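Local coordinates for cytoplasmic export protein 1 (Saccharomyces cerevisiae, PDB 3VWA) that binds tRNA and takes part in its nuclear export, perhaps collecting it from export receptors at the nuclear pore complex for delivery to translation, at residues L401-P405 / W438-I442; I377-Y382 / C410-Q415. One frame throughout, in Å; residues are numbered along the deposited sequence.

In the fold
Both contacts lie in the C-terminal array of helices, on the same side of the chain's centre, and each joins helices that are two apart in sequence: 374-387 with 413-427 in contact 2, 394-407 with 433-446 in contact 1. The segments alternate along the chain, so the two contacts interleave; their centres are about 17 Å apart and they do not touch. Each has a buried apolar part and a less buried margin. Contact 1 is made without a hydrogen bond, by aliphatic packing and a lysine chain over a tryptophan. Contact 2, where the turn 410-412 leads into a helix, adds a glutamine amide that bonds both segments.

Contact 1. Residues L401-P405 / W438-I442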
loop_
_atom_site.group_PDB
_atom_site.type_symbol
_atom_site.label_atom_id
_atom_site.label_comp_id
_atom_site.label_asym_id
_atom_site.label_seq_id
_atom_site.Cartn_x
_atom_site.Cartn_y
_atom_site.Cartn_z
ATOM N N LEU A 401 -20.215 -18.666 1.565
ATOM C CA LEU A 401 -21.332 -18.451 2.442
ATOM C C LEU A 401 -21.001 -17.552 3.616
ATOM O O LEU A 401 -21.679 -16.545 3.834
ATOM C CB LEU A 401 -21.940 -19.773 2.878
ATOM C CG LEU A 401 -23.040 -19.732 3.953
ATOM C CD1 LEU A 401 -24.281 -18.911 3.539
ATOM C CD2 LEU A 401 -23.394 -21.185 4.210
ATOM N N LYS A 402 -19.934 -17.866 4.318
ATOM C CA LYS A 402 -19.525 -17.103 5.507
ATOM C C LYS A 402 -19.038 -15.679 5.190
ATOM O O LYS A 402 -18.716 -14.885 6.089
ATOM C CB LYS A 402 -18.331 -17.791 6.156
ATOM C CG LYS A 402 -18.586 -19.132 6.804
ATOM C CD LYS A 402 -17.416 -19.420 7.736
ATOM C CE LYS A 402 -17.544 -20.792 8.395
ATOM N NZ LYS A 402 -16.550 -20.971 9.500
ATOM N N THR A 403 -18.873 -15.379 3.918
ATOM C CA THR A 403 -18.331 -14.086 3.537
ATOM C C THR A 403 -19.469 -13.135 3.147
ATOM O O THR A 403 -19.238 -11.972 2.977
ATOM C CB THR A 403 -17.315 -14.294 2.369
ATOM O OG1 THR A 403 -16.232 -15.078 2.878
ATOM C CG2 THR A 403 -16.744 -13.010 1.834
ATOM N N ILE A 404 -20.685 -13.650 2.976
ATOM C CA ILE A 404 -21.806 -12.873 2.466
ATOM C C ILE A 404 -22.095 -11.641 3.321
ATOM O O ILE A 404 -22.340 -10.558 2.779
ATOM C CB ILE A 404 -23.087 -13.761 2.354
ATOM C CG1 ILE A 404 -23.032 -14.622 1.085
ATOM C CG2 ILE A 404 -24.344 -12.906 2.291
ATOM C CD1 ILE A 404 -24.074 -15.739 1.041
ATOM N N PRO A 405 -22.071 -11.794 4.654
ATOM C CA PRO A 405 -22.338 -10.633 5.474
ATOM C C PRO A 405 -21.393 -9.444 5.254
ATOM O O PRO A 405 -21.775 -8.309 5.483
ATOM C CB PRO A 405 -22.154 -11.165 6.888
ATOM C CG PRO A 405 -22.631 -12.576 6.754
ATOM C CD PRO A 405 -21.961 -13.020 5.469
ATOM N N TRP A 438 -24.564 -23.194 8.773
ATOM C CA TRP A 438 -24.180 -21.797 8.598
ATOM C C TRP A 438 -25.236 -21.005 7.834
ATOM O O TRP A 438 -25.413 -19.814 8.109
ATOM C CB TRP A 438 -22.802 -21.649 7.944
ATOM C CG TRP A 438 -21.691 -21.666 8.950
ATOM C CD1 TRP A 438 -20.941 -22.760 9.360
ATOM C CD2 TRP A 438 -21.235 -20.564 9.780
ATOM N NE1 TRP A 438 -20.046 -22.410 10.338
ATOM C CE2 TRP A 438 -20.186 -21.115 10.656
ATOM C CE3 TRP A 438 -21.601 -19.228 9.924
ATOM C CZ2 TRP A 438 -19.516 -20.331 11.576
ATOM C CZ3 TRP A 438 -20.923 -18.453 10.873
ATOM C CH2 TRP A 438 -19.915 -18.992 11.679
ATOM N N THR A 439 -25.933 -21.633 6.885
ATOM C CA THR A 439 -26.962 -20.906 6.153
ATOM C C THR A 439 -28.012 -20.249 7.045
ATOM O O THR A 439 -28.402 -19.102 6.808
ATOM C CB THR A 439 -27.707 -21.794 5.116
ATOM O OG1 THR A 439 -26.759 -22.290 4.162
ATOM C CG2 THR A 439 -28.792 -20.961 4.359
ATOM N N VAL A 440 -28.473 -20.973 8.061
ATOM C CA VAL A 440 -29.494 -20.402 8.942
ATOM C C VAL A 440 -28.962 -19.215 9.814
ATOM O O VAL A 440 -29.706 -18.252 10.118
ATOM C CB VAL A 440 -30.287 -21.521 9.733
ATOM C CG1 VAL A 440 -29.439 -22.215 10.788
ATOM C CG2 VAL A 440 -31.542 -20.966 10.379
ATOM N N ILE A 441 -27.692 -19.313 10.186
ATOM C CA ILE A 441 -26.928 -18.257 10.892
ATOM C C ILE A 441 -26.863 -17.051 9.976
ATOM O O ILE A 441 -27.288 -15.970 10.363
ATOM C CB ILE A 441 -25.508 -18.749 11.290
ATOM C CG1 ILE A 441 -25.602 -20.027 12.124
ATOM C CG2 ILE A 441 -24.742 -17.718 12.105
ATOM C CD1 ILE A 441 -26.218 -19.833 13.504
ATOM N N ILE A 442 -26.456 -17.262 8.716
ATOM C CA ILE A 442 -26.305 -16.122 7.783
ATOM C C ILE A 442 -27.651 -15.455 7.487
ATOM O O ILE A 442 -27.732 -14.200 7.373
ATOM C CB ILE A 442 -25.589 -16.524 6.443
ATOM C CG1 ILE A 442 -24.112 -16.955 6.645
ATOM C CG2 ILE A 442 -25.641 -15.416 5.439
ATOM C CD1 ILE A 442 -23.340 -16.080 7.660
#
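Ile442 fills the middle of this contact, meeting three side chains of 401-405. Its CG1 packs against Leu401 CD1 at 3.7 Å, the two side chains sliding past each other in opposite directions. The CD1 methyl of Ile442 reaches on to Pro405 CG, also 3.7 Å away, and CG2 meets the CG2 of Ile404 more loosely. The two methyls of Leu401 part between residues of the facing helix: with its CG trans to the backbone N (chi1 173°), CD1 goes to Ile442 while CD2 lies 3.8 Å from Trp438 CB and 3.5 Å from Thr439 OG1. That hydroxyl does its polar work elsewhere, bonded to Ile435 O and to Thr427 OG1, and offers Leu401 only van der Waals contact. At the less buried margin Lys402 runs out extended beyond CG and lays its CE over one face of the indole, a CH-pi contact 3.7 Å from the centroid of the Trp438 five-membered ring and 21° off its normal. NZ continues past the six-membered side, 3.7 Å from CZ2 of Trp438. Behind the first shell, Leu424 of helix 413-427 touches Leu401, Ile404 and Thr439, so a third helix backs the contact. The two short helical segments run nearly parallel, 8° apart with axes 9.6 Å from each other; such packing of helices two apart in sequence is consistent with a HEAT-repeat solenoid, and 401-405 lies in the HEAT 1 repeat.

Contact 2. Residues I377-Y382 / C410-Q415; sequences ISSRIY and CLTERQ
Gln415 reaches back from the first turn of its helix to Ser378, and its chain is extended beyond CG (chi2 165°). From CB the chain passes to CG, which lies 3.9 Å from Tyr382 CD2, and then to a terminal amide whose two ends are both used. OE1 accepts twice: from Ser378 OG at 2.8 Å, tilted somewhat from the carbonyl plane, and in that plane from Thr412 N, also at 2.8 Å. NE2 donates to Ser378 O at 3.0 Å; this oxygen lies in the amide plane, although the donor stands 40° out of the carbonyl plane of Ser378. Gln415 NE2 also comes within 3.5 Å of Tyr382 CD2, approaching the ring obliquely. Three bonds thus fix the rotation of the amide, and Ser378 is gripped through both its hydroxyl and its carbonyl. A weak return bond from Gln415 N to Thr412 OG1 completes a capping box with Thr412 as N-cap. A leucine here, with no amide, would probably leave the Ser378 hydroxyl and carbonyl without these partners and Thr412 N without its capping acceptor. Tyr382 takes Leu411 CD2 over one ring face, 3.8 Å from the centroid, in a CH-pi contact, while its OH is buried with no partner in the model. Alongside, Ile377 CG2 packs on Cys410 CB at 3.7 Å. At the start of HEAT 1 (381-419), which takes in the end of helix 374-387, the contact sets that helix against the turn after helix 394-407 and the start of helix 413-427, whose Leu420 also meets Tyr382; on another flank, Ile381 touches helix 342-351.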
loop_
_atom_site.group_PDB
_atom_site.type_symbol
_atom_site.label_atom_id
_atom_site.label_comp_id
_atom_site.label_asym_id
_atom_site.label_seq_id
_atom_site.Cartn_x
_atom_site.Cartn_y
_atom_site.Cartn_z
ATOM N N ILE A 377 -17.991 -3.265 -6.715
ATOM C CA ILE A 377 -18.160 -4.568 -6.065
ATOM C C ILE A 377 -19.448 -5.280 -6.507
ATOM O O ILE A 377 -19.455 -6.475 -6.878
ATOM C CB ILE A 377 -18.108 -4.457 -4.539
ATOM C CG1 ILE A 377 -16.654 -4.379 -4.092
ATOM C CG2 ILE A 377 -18.693 -5.715 -3.916
ATOM C CD1 ILE A 377 -16.442 -3.311 -3.067
ATOM N N SER A 378 -20.527 -4.522 -6.489
ATOM C CA SER A 378 -21.831 -5.037 -6.808
ATOM C C SER A 378 -21.881 -5.371 -8.294
ATOM O O SER A 378 -22.364 -6.424 -8.717
ATOM C CB SER A 378 -22.853 -3.986 -6.428
ATOM O OG SER A 378 -23.987 -4.092 -7.266
ATOM N N SER A 379 -21.305 -4.477 -9.073
ATOM C CA SER A 379 -21.416 -4.541 -10.512
ATOM C C SER A 379 -20.492 -5.580 -11.122
ATOM O O SER A 379 -20.921 -6.367 -11.953
ATOM C CB SER A 379 -21.132 -3.161 -11.107
ATOM O OG SER A 379 -21.048 -3.249 -12.498
ATOM N N ARG A 380 -19.233 -5.606 -10.681
ATOM C CA ARG A 380 -18.242 -6.446 -11.328
ATOM C C ARG A 380 -17.773 -7.646 -10.483
ATOM O O ARG A 380 -17.238 -8.590 -11.034
ATOM C CB ARG A 380 -17.018 -5.595 -11.719
ATOM C CG ARG A 380 -17.337 -4.188 -12.212
ATOM C CD ARG A 380 -16.064 -3.380 -12.522
ATOM N NE ARG A 380 -15.270 -4.000 -13.606
ATOM C CZ ARG A 380 -13.978 -3.776 -13.870
ATOM N NH1 ARG A 380 -13.252 -2.900 -13.153
ATOM N NH2 ARG A 380 -13.402 -4.456 -14.863
ATOM N N ILE A 381 -17.964 -7.608 -9.161
ATOM C CA ILE A 381 -17.377 -8.617 -8.283
ATOM C C ILE A 381 -18.391 -9.638 -7.799
ATOM O O ILE A 381 -18.134 -10.835 -7.889
ATOM C CB ILE A 381 -16.633 -7.996 -7.087
ATOM C CG1 ILE A 381 -15.568 -7.000 -7.586
ATOM C CG2 ILE A 381 -16.071 -9.083 -6.144
ATOM C CD1 ILE A 381 -14.479 -7.601 -8.442
ATOM N N TYR A 382 -19.546 -9.163 -7.319
ATOM C CA TYR A 382 -20.536 -10.025 -6.711
ATOM C C TYR A 382 -21.004 -11.158 -7.614
ATOM O O TYR A 382 -21.071 -12.293 -7.170
ATOM C CB TYR A 382 -21.763 -9.202 -6.257
ATOM C CG TYR A 382 -22.834 -10.026 -5.595
ATOM C CD1 TYR A 382 -22.614 -10.525 -4.326
ATOM C CD2 TYR A 382 -24.054 -10.327 -6.226
ATOM C CE1 TYR A 382 -23.545 -11.286 -3.677
ATOM C CE2 TYR A 382 -25.014 -11.099 -5.562
ATOM C CZ TYR A 382 -24.724 -11.558 -4.261
ATOM O OH TYR A 382 -25.555 -12.314 -3.463
ATOM N N CYS A 410 -22.660 -3.535 -0.006
ATOM C CA CYS A 410 -22.464 -3.124 -1.373
ATOM C C CYS A 410 -23.628 -3.371 -2.331
ATOM O O CYS A 410 -23.631 -2.780 -3.398
ATOM C CB CYS A 410 -21.220 -3.815 -1.954
ATOM S SG CYS A 410 -19.703 -3.440 -1.079
ATOM N N LEU A 411 -24.565 -4.272 -2.020
ATOM C CA LEU A 411 -25.451 -4.826 -3.102
ATOM C C LEU A 411 -26.605 -3.947 -3.517
ATOM O O LEU A 411 -27.151 -3.248 -2.669
ATOM C CB LEU A 411 -26.011 -6.195 -2.718
ATOM C CG LEU A 411 -24.903 -7.142 -2.267
ATOM C CD1 LEU A 411 -25.460 -8.480 -1.788
ATOM C CD2 LEU A 411 -23.928 -7.320 -3.423
ATOM N N THR A 412 -27.012 -4.003 -4.803
ATOM C CA THR A 412 -28.280 -3.324 -5.231
ATOM C C THR A 412 -29.485 -3.985 -4.557
ATOM O O THR A 412 -29.346 -5.024 -3.896
ATOM C CB THR A 412 -28.518 -3.292 -6.774
ATOM O OG1 THR A 412 -28.899 -4.588 -7.255
ATOM C CG2 THR A 412 -27.282 -2.809 -7.526
ATOM N N GLU A 413 -30.663 -3.390 -4.741
ATOM C CA GLU A 413 -31.893 -3.860 -4.089
ATOM C C GLU A 413 -32.382 -5.151 -4.686
ATOM O O GLU A 413 -32.899 -5.985 -3.983
ATOM C CB GLU A 413 -33.023 -2.807 -4.147
ATOM C CG GLU A 413 -32.830 -1.611 -3.214
ATOM C CD GLU A 413 -31.779 -0.626 -3.732
ATOM O OE1 GLU A 413 -31.281 0.196 -2.930
ATOM O OE2 GLU A 413 -31.436 -0.679 -4.943
ATOM N N ARG A 414 -32.244 -5.292 -5.991
ATOM C CA ARG A 414 -32.469 -6.570 -6.642
ATOM C C ARG A 414 -31.556 -7.680 -6.066
ATOM O O ARG A 414 -32.056 -8.681 -5.557
ATOM C CB ARG A 414 -32.304 -6.437 -8.159
ATOM C CG ARG A 414 -32.699 -7.698 -8.909
ATOM C CD ARG A 414 -33.338 -7.404 -10.256
ATOM N NE ARG A 414 -33.941 -8.615 -10.834
ATOM N N GLN A 415 -30.238 -7.493 -6.153
ATOM C CA GLN A 415 -29.249 -8.429 -5.583
ATOM C C GLN A 415 -29.575 -8.923 -4.198
ATOM O O GLN A 415 -29.594 -10.113 -3.955
ATOM C CB GLN A 415 -27.834 -7.818 -5.558
ATOM C CG GLN A 415 -27.111 -7.980 -6.889
ATOM C CD GLN A 415 -25.903 -7.081 -7.004
ATOM O OE1 GLN A 415 -25.769 -6.088 -6.290
ATOM N NE2 GLN A 415 -25.034 -7.409 -7.924
#